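Side-chain contact in flavin reductase domain protein (Arthrobacter sp., PDB 2QCK), which probably binds FMN and acts as an oxidoreductase of the flavin reductase family: residues T148-L151 / A156-Q159. Sequence-based numbering, arbitrary orientation.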
# COMPACT_ATOMS: atom_id res chain seq x y z
N THR A 148 17.82 -2.19 5.15
CA THR A 148 16.74 -3.14 4.89
C THR A 148 15.41 -2.48 5.26
O THR A 148 15.27 -1.92 6.35
CB THR A 148 17.01 -4.41 5.73
OG1 THR A 148 18.24 -5.00 5.27
CG2 THR A 148 15.89 -5.43 5.66
N PRO A 149 14.44 -2.51 4.35
CA PRO A 149 13.13 -1.90 4.66
C PRO A 149 12.43 -2.50 5.86
O PRO A 149 12.57 -3.68 6.14
CB PRO A 149 12.30 -2.18 3.41
CG PRO A 149 13.26 -2.49 2.34
CD PRO A 149 14.50 -3.04 2.97
N LEU A 150 11.69 -1.67 6.57
CA LEU A 150 10.83 -2.12 7.66
C LEU A 150 9.45 -2.49 7.12
O LEU A 150 8.82 -1.74 6.33
CB LEU A 150 10.70 -1.00 8.71
CG LEU A 150 10.03 -1.26 10.07
CD1 LEU A 150 10.80 -2.33 10.83
CD2 LEU A 150 9.96 0.05 10.85
N LEU A 151 8.98 -3.65 7.58
CA LEU A 151 7.67 -4.17 7.23
C LEU A 151 6.83 -4.30 8.47
O LEU A 151 7.35 -4.31 9.60
CB LEU A 151 7.81 -5.54 6.60
CG LEU A 151 9.00 -5.73 5.67
CD1 LEU A 151 9.18 -7.23 5.43
CD2 LEU A 151 8.77 -4.99 4.42
N ALA A 156 3.14 -7.12 13.88
CA ALA A 156 4.53 -7.16 14.28
C ALA A 156 5.39 -6.50 13.22
O ALA A 156 5.08 -6.60 12.03
CB ALA A 156 5.01 -8.62 14.52
N TYR A 157 6.44 -5.82 13.66
CA TYR A 157 7.46 -5.32 12.75
C TYR A 157 8.34 -6.47 12.31
O TYR A 157 8.80 -7.24 13.12
CB TYR A 157 8.29 -4.22 13.42
CG TYR A 157 7.51 -2.94 13.63
CD1 TYR A 157 7.16 -2.11 12.55
CD2 TYR A 157 7.11 -2.56 14.88
CE1 TYR A 157 6.41 -0.92 12.77
CE2 TYR A 157 6.38 -1.39 15.09
CZ TYR A 157 6.03 -0.59 14.04
OH TYR A 157 5.30 0.55 14.28
N SER A 158 8.58 -6.55 11.00
CA SER A 158 9.30 -7.63 10.37
C SER A 158 10.34 -7.05 9.42
O SER A 158 10.36 -5.85 9.13
CB SER A 158 8.34 -8.49 9.55
OG SER A 158 7.50 -9.26 10.39
N GLN A 159 11.20 -7.93 8.95
CA GLN A 159 12.17 -7.58 7.94
C GLN A 159 11.99 -8.53 6.77
O GLN A 159 11.59 -9.67 6.97
CB GLN A 159 13.55 -7.69 8.51
CG GLN A 159 14.02 -9.11 8.70
CD GLN A 159 15.43 -9.15 9.18
OE1 GLN A 159 16.35 -8.71 8.48
NE2 GLN A 159 15.63 -9.66 10.40
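Leu151 and Ser158 form an antiparallel hydrogen-bonded pair. Leu151 N donates to Ser158 O at 3.0 Å, and Ser158 N returns a bond to Leu151 O, nearly straight at 168°. Leu151 O also takes a CH...O contact from Tyr157 CA at 3.3 Å and lies at the edge of the Tyr157 ring.

The Leu151 side chain can be followed outward. CB lies 3.6 Å from Ser158 O and CG 3.7 Å from the same atom, and CD1 ends 3.4 Å from Gln159 C. With chi1 at -38°, CG lies roughly anti to the carbonyl carbon, and the side chain runs on to touch Pro160.

Leu150 meets Tyr157 at an oblique angle. Its CG, anti to the backbone N (chi1 -171°), lies 3.9 Å from Tyr157 CD1. Leu150 CD2 meets Tyr157 CD1 at 3.9 Å too, and the side chain also touches Leu78 and Ala86. An alanine here would lack CG and both methyls and is likely to open a gap beside the Tyr157 ring.

Tyr152 packs edge-to-face with Tyr157. The arrangement is a beta hairpin, whose second strand, 156-162, pairs through Ser158 and Gln159 with an antiparallel strand of the second subunit, so the sheet runs on across the dimer interface.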